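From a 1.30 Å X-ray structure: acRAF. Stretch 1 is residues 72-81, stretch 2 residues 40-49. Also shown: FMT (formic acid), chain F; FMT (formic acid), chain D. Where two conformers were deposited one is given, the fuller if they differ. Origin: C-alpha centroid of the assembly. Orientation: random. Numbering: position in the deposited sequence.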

# COMPACT_ATOMS: atom_id res chain seq x y z
N GLU A 72 -2.37 -21.06 11.57
CA GLU A 72 -3.60 -21.10 10.80
C GLU A 72 -4.38 -19.81 10.77
O GLU A 72 -5.09 -19.59 9.80
CB GLU A 72 -4.49 -22.28 11.21
CG GLU A 72 -3.87 -23.64 10.86
CD GLU A 72 -3.65 -23.93 9.38
OE1 GLU A 72 -4.21 -23.20 8.54
OE2 GLU A 72 -2.97 -24.94 9.07
N ALA A 73 -4.21 -18.92 11.78
CA ALA A 73 -4.90 -17.62 11.74
C ALA A 73 -4.33 -16.80 10.58
O ALA A 73 -5.09 -16.18 9.83
CB ALA A 73 -4.74 -16.87 13.06
N GLU A 74 -2.98 -16.84 10.38
CA GLU A 74 -2.31 -16.11 9.29
C GLU A 74 -2.65 -16.73 7.95
O GLU A 74 -2.97 -16.02 7.00
CB GLU A 74 -0.79 -16.08 9.48
CG GLU A 74 -0.37 -15.35 10.74
CD GLU A 74 -0.15 -16.24 11.95
OE1 GLU A 74 -1.01 -17.10 12.26
OE2 GLU A 74 0.91 -16.08 12.59
N ARG A 75 -2.69 -18.08 7.90
CA ARG A 75 -3.05 -18.74 6.64
C ARG A 75 -4.51 -18.51 6.30
O ARG A 75 -4.85 -18.42 5.11
CB ARG A 75 -2.72 -20.24 6.70
CG ARG A 75 -1.25 -20.51 6.93
CD ARG A 75 -0.91 -21.98 6.77
NE ARG A 75 0.50 -22.21 7.09
CZ ARG A 75 1.52 -21.98 6.26
NH1 ARG A 75 1.30 -21.53 5.03
NH2 ARG A 75 2.77 -22.21 6.65
N ALA A 76 -5.40 -18.44 7.31
CA ALA A 76 -6.82 -18.18 7.00
C ALA A 76 -7.00 -16.76 6.47
O ALA A 76 -7.81 -16.55 5.55
CB ALA A 76 -7.68 -18.41 8.23
N PHE A 77 -6.21 -15.81 7.00
CA PHE A 77 -6.27 -14.44 6.48
C PHE A 77 -5.82 -14.40 5.02
O PHE A 77 -6.49 -13.85 4.15
CB PHE A 77 -5.40 -13.51 7.36
CG PHE A 77 -5.53 -12.05 6.97
CD1 PHE A 77 -4.71 -11.50 6.00
CD2 PHE A 77 -6.49 -11.25 7.56
CE1 PHE A 77 -4.85 -10.15 5.62
CE2 PHE A 77 -6.62 -9.89 7.21
CZ PHE A 77 -5.81 -9.37 6.22
N ALA A 78 -4.71 -15.10 4.74
CA ALA A 78 -4.19 -15.21 3.39
C ALA A 78 -5.24 -15.79 2.43
O ALA A 78 -5.43 -15.28 1.32
CB ALA A 78 -2.93 -16.06 3.39
N ALA A 79 -5.97 -16.83 2.84
CA ALA A 79 -6.99 -17.41 1.98
C ALA A 79 -8.16 -16.45 1.76
O ALA A 79 -8.74 -16.43 0.68
CB ALA A 79 -7.50 -18.71 2.60
N ARG A 80 -8.53 -15.66 2.75
CA ARG A 80 -9.61 -14.70 2.50
C ARG A 80 -9.11 -13.61 1.53
O ARG A 80 -9.88 -13.20 0.64
CB ARG A 80 -10.17 -14.13 3.79
CG ARG A 80 -11.04 -15.15 4.54
CD ARG A 80 -11.18 -14.78 5.99
NE ARG A 80 -12.20 -13.76 6.20
CZ ARG A 80 -12.67 -13.43 7.39
NH1 ARG A 80 -12.23 -14.06 8.48
NH2 ARG A 80 -13.59 -12.49 7.51
N VAL A 81 -7.80 -13.20 1.63
CA VAL A 81 -7.26 -12.23 0.66
C VAL A 81 -7.35 -12.84 -0.75
O VAL A 81 -7.82 -12.17 -1.68
CB VAL A 81 -5.83 -11.88 0.99
CG1 VAL A 81 -5.20 -11.05 -0.12
CG2 VAL A 81 -5.74 -11.13 2.30
C FMT F . -2.32 -19.99 2.85
O1 FMT F . -3.57 -20.00 2.97
O2 FMT F . -1.66 -21.07 3.39
C FMT D . -2.06 -18.94 14.73
O1 FMT D . -2.14 -17.78 15.12
O2 FMT D . -3.24 -19.65 14.62
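Stretch 2, residues 40-49: LSEETGQHPQ

Stretch 2, the last turn of a helix and the extended loop that follows it, packs on one side of the helix of stretch 1 in a mainly apolar contact centred on the ring of Phe 77, with a single weak direct hydrogen bond and one bridging water towards the start of stretch 1. Residues 72-81 are helical throughout; in stretch 2 the helix covers 40-44, Gly 45 leaves it with positive phi (72°/14°), and Gln 46, His 47 and Pro 48 follow in extended conformation. The two helices run roughly antiparallel, their N-to-C directions 144° apart and their axes 11.5 Å apart at closest approach. Accordingly Leu 40 lies near Val 81 (CA to CA 7.9 Å) and Gln 46 near Phe 77 (CA to CA 7.7 Å), and 445 Å² of surface is buried, both sides summed.

Phe 77, with chi1 t, points toward stretch 2 and is covered by it more than any other residue of stretch 1. Leu 40 CD2 sits over one face of its ring, 4.1 Å from the centroid and 24° off the normal, a CH-pi contact; Leu 40 CG is 3.8 Å from Phe 77 CE2. The same Leu 40 CD2 reaches Val 81 CG2 at 3.8 Å, so this leucine packs against two residues one helical turn apart. Pro 48 CG approaches Phe 77 CE1 at 3.9 Å.

At the ring edge lie two hydroxyls, Ser 41 OG 3.6 Å from Phe 77 CZ and Thr 44 OG1 3.6 Å from Phe 77 CE2. Their hydrogen bonds are made within stretch 2: Thr 44 OG1 donates to Leu 40 O (2.9 Å) and accepts from Gln 46 N (3.1 Å), while Ser 41 OG donates to Gln 46 O (2.8 Å). These bonds tie the loop back to the helix end, and Gln 46 O comes within 3.4 Å of Phe 77 CE2.

The Gln 46 side chain extends to Ala 73, where NE2 donates a weak hydrogen bond to Ala 73 O (3.3 Å, 164°). Water 1 donates to both Gln 46 OE1 and Ala 73 O, each at 2.8 Å, so the carbonyl that already accepts from Phe 77 N (3.1 Å) is also bridged to the loop.

Arg 80 borders the apolar patch: its NE lies 3.5 Å from Leu 40 CD1, and Thr 44 CG2 covers one face of the guanidinium, 3.6 Å from Arg 80 NH1.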

# COMPACT_ATOMS: atom_id res chain seq x y z
N LEU A 40 -11.49 -6.18 4.96
CA LEU A 40 -11.13 -7.46 5.56
C LEU A 40 -10.30 -7.27 6.84
O LEU A 40 -10.56 -7.96 7.84
CB LEU A 40 -10.35 -8.29 4.55
CG LEU A 40 -9.80 -9.60 5.11
CD1 LEU A 40 -10.94 -10.55 5.52
CD2 LEU A 40 -8.93 -10.25 4.12
N SER A 41 -9.33 -6.39 6.82
CA SER A 41 -8.47 -6.13 7.97
C SER A 41 -9.25 -5.61 9.13
O SER A 41 -9.00 -5.99 10.29
CB SER A 41 -7.37 -5.14 7.59
OG SER A 41 -6.26 -5.86 7.11
N GLU A 42 -10.22 -4.76 8.84
CA GLU A 42 -11.06 -4.19 9.90
C GLU A 42 -12.00 -5.27 10.45
O GLU A 42 -12.20 -5.33 11.67
CB GLU A 42 -11.86 -3.01 9.34
CG GLU A 42 -10.98 -1.83 8.97
CD GLU A 42 -11.50 -0.95 7.85
OE1 GLU A 42 -12.67 -1.13 7.45
OE2 GLU A 42 -10.71 -0.11 7.35
N GLU A 43 -12.55 -6.13 9.57
CA GLU A 43 -13.45 -7.22 9.96
C GLU A 43 -12.80 -8.19 10.92
O GLU A 43 -13.42 -8.66 11.89
CB GLU A 43 -13.89 -8.00 8.70
CG GLU A 43 -15.04 -8.98 8.95
CD GLU A 43 -16.31 -8.28 9.37
OE1 GLU A 43 -16.49 -7.09 8.99
OE2 GLU A 43 -17.14 -8.91 10.07
N THR A 44 -11.56 -8.54 10.64
CA THR A 44 -10.77 -9.52 11.38
C THR A 44 -9.94 -8.93 12.51
O THR A 44 -9.53 -9.68 13.41
CB THR A 44 -9.86 -10.26 10.40
OG1 THR A 44 -8.97 -9.30 9.82
CG2 THR A 44 -10.62 -11.00 9.31
N GLY A 45 -9.65 -7.63 12.43
CA GLY A 45 -8.74 -6.96 13.36
C GLY A 45 -7.31 -7.40 13.06
O GLY A 45 -6.40 -7.16 13.87
N GLN A 46 -7.08 -8.05 11.89
CA GLN A 46 -5.77 -8.55 11.48
C GLN A 46 -5.29 -7.65 10.38
O GLN A 46 -6.02 -7.38 9.43
CB GLN A 46 -5.83 -10.01 10.97
CG GLN A 46 -6.13 -11.06 12.04
CD GLN A 46 -6.37 -12.41 11.39
OE1 GLN A 46 -7.50 -12.75 11.02
NE2 GLN A 46 -5.30 -13.15 11.14
N HIS A 47 -4.07 -7.19 10.51
CA HIS A 47 -3.47 -6.27 9.56
C HIS A 47 -2.18 -6.84 9.02
O HIS A 47 -1.27 -7.15 9.80
CB HIS A 47 -3.21 -4.91 10.25
CG HIS A 47 -4.47 -4.24 10.69
ND1 HIS A 47 -4.99 -4.41 11.96
CD2 HIS A 47 -5.30 -3.43 9.99
CE1 HIS A 47 -6.11 -3.71 11.99
NE2 HIS A 47 -6.34 -3.10 10.82
N PRO A 48 -2.00 -6.88 7.69
CA PRO A 48 -0.70 -7.28 7.15
C PRO A 48 0.45 -6.45 7.74
O PRO A 48 0.26 -5.27 8.09
CB PRO A 48 -0.85 -6.98 5.65
CG PRO A 48 -2.34 -7.21 5.38
CD PRO A 48 -2.96 -6.57 6.62
N GLN A 49 1.63 -7.05 7.77
CA GLN A 49 2.85 -6.35 8.16
C GLN A 49 3.05 -5.17 7.19
O GLN A 49 3.38 -4.05 7.61
CB GLN A 49 4.04 -7.30 8.11
CG GLN A 49 5.39 -6.64 8.43
CD GLN A 49 6.53 -7.59 8.28
OE1 GLN A 49 6.40 -8.80 8.48
NE2 GLN A 49 7.68 -7.04 7.97
O HOH W 1 -7.67 -15.46 10.58